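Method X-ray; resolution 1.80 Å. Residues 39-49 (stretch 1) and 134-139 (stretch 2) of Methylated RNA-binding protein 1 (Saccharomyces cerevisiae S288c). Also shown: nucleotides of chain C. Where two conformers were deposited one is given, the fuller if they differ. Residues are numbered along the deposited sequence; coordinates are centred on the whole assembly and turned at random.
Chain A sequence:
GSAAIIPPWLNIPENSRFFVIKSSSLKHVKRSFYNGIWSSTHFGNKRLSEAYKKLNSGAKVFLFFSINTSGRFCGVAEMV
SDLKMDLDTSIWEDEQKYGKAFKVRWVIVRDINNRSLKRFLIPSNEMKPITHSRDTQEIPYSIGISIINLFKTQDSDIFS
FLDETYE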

ATOM      1  N   SER A  39       4.806  -5.983   7.533  1.00 14.01           N
ATOM      2  CA  SER A  39       5.481  -5.390   8.708  1.00 15.14           C
ATOM      3  C   SER A  39       6.222  -4.165   8.208  1.00 13.83           C
ATOM      4  O   SER A  39       6.941  -4.239   7.182  1.00 14.37           O
ATOM      5  CB  SER A  39       6.529  -6.338   9.332  1.00 17.71           C
ATOM      6  OG  SER A  39       5.969  -7.382  10.127  1.00 21.45           O
ATOM      7  N   SER A  40       6.035  -3.042   8.886  1.00 14.92           N
ATOM      8  CA  SER A  40       6.865  -1.820   8.650  1.00 14.28           C
ATOM      9  C   SER A  40       7.938  -1.856   9.727  1.00 16.11           C
ATOM     10  O   SER A  40       8.185  -2.915  10.285  1.00 13.52           O
ATOM     11  CB  SER A  40       6.044  -0.519   8.764  1.00 13.19           C
ATOM     12  OG  SER A  40       6.753   0.636   8.206  1.00 12.73           O
ATOM     13  N   THR A  41       8.594  -0.716   9.979  1.00 16.06           N
ATOM     14  CA  THR A  41       9.546  -0.569  11.073  1.00 17.92           C
ATOM     15  C   THR A  41       8.727  -0.459  12.327  1.00 17.63           C
ATOM     16  O   THR A  41       7.498  -0.362  12.237  1.00 15.67           O
ATOM     17  CB  THR A  41      10.428   0.697  10.866  1.00 19.85           C
ATOM     18  OG1 THR A  41       9.614   1.830  10.535  1.00 18.45           O
ATOM     19  CG2 THR A  41      11.349   0.484   9.734  1.00 20.31           C
ATOM     20  N   HIS A  42       9.344  -0.527  13.512  1.00 18.48           N
ATOM     21  CA  HIS A  42       8.600  -0.278  14.750  0.50 19.66           C
ATOM     22  C   HIS A  42       7.814   1.039  14.639  1.00 17.72           C
ATOM     23  O   HIS A  42       6.633   1.127  15.004  1.00 15.96           O
ATOM     24  CB  HIS A  42       9.550  -0.214  15.954  0.50 22.04           C
ATOM     25  CG  HIS A  42       8.853  -0.011  17.262  0.50 23.67           C
ATOM     26  ND1 HIS A  42       8.238  -1.037  17.943  0.50 27.65           N
ATOM     27  CD2 HIS A  42       8.660   1.102  18.008  0.50 26.65           C
ATOM     28  CE1 HIS A  42       7.684  -0.567  19.047  0.50 27.71           C
ATOM     29  NE2 HIS A  42       7.931   0.729  19.113  0.50 28.67           N
ATOM     30  N   PHE A  43       8.476   2.069  14.118  1.00 18.43           N
ATOM     31  CA  PHE A  43       7.881   3.404  14.034  1.00 19.05           C
ATOM     32  C   PHE A  43       6.820   3.517  12.960  1.00 18.62           C
ATOM     33  O   PHE A  43       5.787   4.155  13.176  1.00 17.06           O
ATOM     34  CB  PHE A  43       8.957   4.462  13.825  1.00 21.49           C
ATOM     35  CG  PHE A  43       8.441   5.881  13.844  1.00 23.31           C
ATOM     36  CD1 PHE A  43       8.176   6.515  15.033  1.00 25.78           C
ATOM     37  CD2 PHE A  43       8.275   6.578  12.666  1.00 23.40           C
ATOM     38  CE1 PHE A  43       7.730   7.816  15.044  1.00 29.67           C
ATOM     39  CE2 PHE A  43       7.832   7.879  12.662  1.00 23.95           C
ATOM     40  CZ  PHE A  43       7.542   8.498  13.847  1.00 27.75           C
ATOM     41  N   GLY A  44       7.075   2.953  11.788  1.00 18.00           N
ATOM     42  CA  GLY A  44       6.013   2.884  10.755  1.00 18.86           C
ATOM     43  C   GLY A  44       4.767   2.126  11.264  1.00 18.72           C
ATOM     44  O   GLY A  44       3.639   2.563  11.057  1.00 18.64           O
ATOM     45  N   ASN A  45       4.982   0.991  11.933  1.00 18.97           N
ATOM     46  CA  ASN A  45       3.903   0.182  12.482  1.00 18.40           C
ATOM     47  C   ASN A  45       3.072   0.945  13.507  1.00 20.20           C
ATOM     48  O   ASN A  45       1.842   0.809  13.555  1.00 17.97           O
ATOM     49  CB  ASN A  45       4.467  -1.048  13.186  1.00 18.43           C
ATOM     50  CG  ASN A  45       4.745  -2.200  12.248  1.00 18.47           C
ATOM     51  OD1 ASN A  45       4.375  -2.195  11.070  1.00 18.64           O
ATOM     52  ND2 ASN A  45       5.422  -3.204  12.771  1.00 18.20           N
ATOM     53  N   LYS A  46       3.753   1.703  14.359  1.00 16.69           N
ATOM     54  CA  LYS A  46       3.070   2.605  15.299  1.00 17.53           C
ATOM     55  C   LYS A  46       2.186   3.646  14.623  1.00 15.79           C
ATOM     56  O   LYS A  46       1.042   3.834  15.003  1.00 17.08           O
ATOM     57  CB  LYS A  46       4.087   3.304  16.224  1.00 19.46           C
ATOM     58  N   ARG A  47       2.698   4.320  13.598  1.00 15.58           N
ATOM     59  CA  ARG A  47       1.859   5.212  12.825  1.00 17.40           C
ATOM     60  C   ARG A  47       0.611   4.490  12.230  1.00 15.60           C
ATOM     61  O   ARG A  47      -0.490   4.952  12.405  1.00 15.90           O
ATOM     62  CB  ARG A  47       2.666   5.858  11.701  1.00 20.75           C
ATOM     63  CG  ARG A  47       3.740   6.854  12.169  1.00 23.59           C
ATOM     64  CD  ARG A  47       4.300   7.578  10.957  1.00 25.00           C
ATOM     65  NE  ARG A  47       3.224   8.344  10.345  1.00 32.64           N
ATOM     66  CZ  ARG A  47       3.265   8.875   9.141  1.00 34.33           C
ATOM     67  NH1 ARG A  47       4.346   8.754   8.390  1.00 49.77           N
ATOM     68  NH2 ARG A  47       2.230   9.540   8.688  1.00 35.00           N
ATOM     69  N   LEU A  48       0.803   3.355  11.547  1.00 14.23           N
ATOM     70  CA  LEU A  48      -0.275   2.613  10.952  1.00 14.90           C
ATOM     71  C   LEU A  48      -1.257   2.057  11.980  1.00 15.16           C
ATOM     72  O   LEU A  48      -2.466   2.111  11.784  1.00 16.70           O
ATOM     73  CB  LEU A  48       0.281   1.466  10.137  1.00 15.12           C
ATOM     74  CG  LEU A  48       1.082   1.890   8.904  1.00 14.36           C
ATOM     75  CD1 LEU A  48       1.690   0.667   8.270  1.00 14.31           C
ATOM     76  CD2 LEU A  48       0.198   2.626   7.917  1.00 15.36           C
ATOM     77  N   SER A  49      -0.737   1.530  13.063  1.00 15.05           N
ATOM     78  CA  SER A  49      -1.557   1.000  14.132  1.00 15.08           C
ATOM     79  C   SER A  49      -2.424   2.075  14.784  1.00 17.01           C
ATOM     80  O   SER A  49      -3.568   1.842  15.086  1.00 18.91           O
ATOM     81  CB  SER A  49      -0.644   0.331  15.178  1.00 14.49           C
ATOM     82  OG  SER A  49      -1.338  -0.013  16.359  1.00 15.56           O
ATOM     83  N   ARG A 134       8.268   8.847   1.468  1.00 16.78           N
ATOM     84  CA  ARG A 134       8.926   7.832   2.226  1.00 20.32           C
ATOM     85  C   ARG A 134       7.884   6.881   2.852  1.00 17.95           C
ATOM     86  O   ARG A 134       6.672   7.033   2.654  1.00 15.37           O
ATOM     87  CB  ARG A 134       9.779   8.466   3.344  1.00 24.46           C
ATOM     88  CG  ARG A 134      10.951   9.346   2.892  1.00 28.45           C
ATOM     89  CD  ARG A 134      11.529  10.092   4.097  1.00 31.77           C
ATOM     90  NE  ARG A 134      10.554  11.031   4.683  0.50 32.00           N
ATOM     91  CZ  ARG A 134      10.481  12.336   4.410  0.50 33.25           C
ATOM     92  NH1 ARG A 134      11.324  12.918   3.555  0.50 34.01           N
ATOM     93  NH2 ARG A 134       9.553  13.073   4.998  0.50 31.37           N
ATOM     94  N   ASP A 135       8.379   5.945   3.655  1.00 15.99           N
ATOM     95  CA  ASP A 135       7.585   4.845   4.157  1.00 15.22           C
ATOM     96  C   ASP A 135       6.601   5.322   5.190  1.00 13.64           C
ATOM     97  O   ASP A 135       6.961   6.029   6.153  1.00 14.82           O
ATOM     98  CB  ASP A 135       8.516   3.738   4.723  1.00 13.06           C
ATOM     99  CG  ASP A 135       7.775   2.469   5.068  1.00 12.67           C
ATOM    100  OD1 ASP A 135       7.026   1.948   4.186  1.00 12.15           O
ATOM    101  OD2 ASP A 135       7.939   1.949   6.204  1.00 11.77           O
ATOM    102  N   THR A 136       5.358   4.929   4.981  1.00 12.55           N
ATOM    103  CA  THR A 136       4.166   5.350   5.749  1.00 12.15           C
ATOM    104  C   THR A 136       3.758   6.810   5.689  1.00 12.70           C
ATOM    105  O   THR A 136       2.997   7.288   6.536  1.00 12.41           O
ATOM    106  CB  THR A 136       4.186   4.830   7.216  1.00 12.37           C
ATOM    107  OG1 THR A 136       5.037   5.623   8.053  1.00 13.98           O
ATOM    108  CG2 THR A 136       4.641   3.381   7.208  1.00 11.70           C
ATOM    109  N   GLN A 137       4.183   7.501   4.630  1.00 12.42           N
ATOM    110  CA  GLN A 137       3.741   8.846   4.366  1.00 13.46           C
ATOM    111  C   GLN A 137       2.228   8.825   4.174  1.00 12.63           C
ATOM    112  O   GLN A 137       1.732   8.067   3.309  1.00 10.67           O
ATOM    113  CB  GLN A 137       4.410   9.347   3.059  1.00 14.34           C
ATOM    114  CG  GLN A 137       3.811  10.594   2.466  1.00 18.58           C
ATOM    115  CD  GLN A 137       3.905  11.792   3.390  1.00 20.52           C
ATOM    116  OE1 GLN A 137       2.888  12.441   3.696  1.00 23.83           O
ATOM    117  NE2 GLN A 137       5.118  12.103   3.826  1.00 19.10           N
ATOM    118  N   GLU A 138       1.510   9.636   4.944  1.00 13.43           N
ATOM    119  CA  GLU A 138       0.032   9.729   4.760  1.00 15.43           C
ATOM    120  C   GLU A 138      -0.378  10.540   3.555  1.00 14.50           C
ATOM    121  O   GLU A 138       0.192  11.607   3.268  1.00 14.76           O
ATOM    122  CB  GLU A 138      -0.692  10.282   5.967  1.00 16.76           C
ATOM    123  CG  GLU A 138      -2.211  10.301   5.775  1.00 16.59           C
ATOM    124  CD  GLU A 138      -3.006  10.323   7.055  1.00 19.65           C
ATOM    125  OE1 GLU A 138      -2.433  10.463   8.140  1.00 20.14           O
ATOM    126  OE2 GLU A 138      -4.235  10.167   6.977  1.00 23.09           O
ATOM    127  N   ILE A 139      -1.409  10.048   2.876  1.00 14.43           N
ATOM    128  CA  ILE A 139      -1.906  10.648   1.661  1.00 15.02           C
ATOM    129  C   ILE A 139      -3.381  11.118   1.884  1.00 15.31           C
ATOM    130  O   ILE A 139      -4.264  10.310   2.195  1.00 15.15           O
ATOM    131  CB  ILE A 139      -1.876   9.662   0.482  1.00 15.53           C
ATOM    132  CG1 ILE A 139      -0.458   9.076   0.232  1.00 16.16           C
ATOM    133  CG2 ILE A 139      -2.439  10.318  -0.761  1.00 15.37           C
ATOM    134  CD1 ILE A 139       0.602  10.050  -0.254  1.00 14.48           C
TER
ATOM    135  C2  6MZ C   3      11.350  -4.266   3.042  1.00 20.95           C
ATOM    136  C4  6MZ C   3      10.859  -2.219   4.116  1.00 25.84           C
ATOM    137  C5  6MZ C   3       9.855  -2.887   4.957  1.00 26.50           C
ATOM    138  N9  6MZ C   3      10.835  -0.922   4.476  1.00 24.76           N
ATOM    139  N3  6MZ C   3      11.569  -2.955   3.184  1.00 22.26           N
ATOM    140  N1  6MZ C   3      10.450  -4.946   3.787  1.00 24.38           N
ATOM    141  C6  6MZ C   3       9.687  -4.356   4.735  1.00 26.53           C
ATOM    142  N6  6MZ C   3       8.816  -5.049   5.502  1.00 26.21           N
ATOM    143  C9  6MZ C   3       8.744  -6.494   5.494  1.00 24.18           C
ATOM    144  N7  6MZ C   3       9.316  -1.949   5.786  1.00 23.25           N
ATOM    145  C8  6MZ C   3       9.934  -0.763   5.479  1.00 24.36           C
ATOM    146  O5' 6MZ C   3      13.906   2.920   7.079  1.00 50.01           O
ATOM    147  C5' 6MZ C   3      13.394   1.620   6.695  1.00 45.66           C
ATOM    148  C4' 6MZ C   3      13.193   1.532   5.176  1.00 39.62           C
ATOM    149  O4' 6MZ C   3      12.911   0.173   4.783  1.00 31.38           O
ATOM    150  C1' 6MZ C   3      11.784   0.101   3.870  1.00 29.82           C
ATOM    151  C2' 6MZ C   3      11.368   1.569   3.658  1.00 29.31           C
ATOM    152  O2' 6MZ C   3      11.946   2.131   2.448  1.00 26.21           O
ATOM    153  C3' 6MZ C   3      12.053   2.428   4.661  1.00 32.99           C
ATOM    154  O3' 6MZ C   3      12.467   3.604   3.914  1.00 25.83           O
HETATM  155  O   HOH W   1       6.656  -0.612   5.448  1.00 15.43           O
HETATM  156  O   HOH W   2       9.369   2.954   8.414  1.00 24.45           O
HETATM  157  O   HOH W   3       2.549  11.532   6.941  1.00 18.85           O

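The guanidinium of R47 lies with one face over the carbonyl of T136, and although R47 NH1 and T136 O are just 2.7 Å apart, the angle is too poor for a hydrogen bond. The carbonyl oxygen approaches the planar cation from above, whereas the N-H groups point outward in its plane, so the attraction between charge and dipole is not directed along an N-H bond. Water 3 bridges the two stretches: it accepts from R47 NH2 (2.7 Å) and E138 N (2.9 Å), linking the helix side chain to the backbone just beyond the turn.

The two stretches, far apart in sequence, meet where a helix that begins at H42 and runs on past S49 faces a type II turn from R134 to Q137. The turn is closed by Q137 N donating to R134 O (3.2 Å), and T136 OG1 donates to D135 O (2.7 Å). The backbones come nearest at G44 and T136, whose CA atoms are 5.9 Å apart. Here T136 CG2 packs 3.8 Å from G44 CA, 3.6 Å from S40 OG and 4.1 Å from L48 CD1, so one methyl group touches S40, G44 and L48, from just before the helix into its second turn. The absence of a side chain at G44 matters, since a CB there would fall 2.0 Å from S40 OG.

T41 caps the helix, its OG1 accepting from G44 N (3.0 Å); separately, S40 N donates to N45 OD1 (2.9 Å). Beside this cap, D135 brings its carboxylate OD2 to 2.7 Å from S40 OG. Two waters also bridge D135 to the other stretch. Water 1 hydrogen-bonds to S40 OG (3.0 Å) and donates to D135 OD1 (2.9 Å); water 2 hydrogen-bonds to T41 OG1 (2.4 Å) and donates to D135 OD2 (2.8 Å).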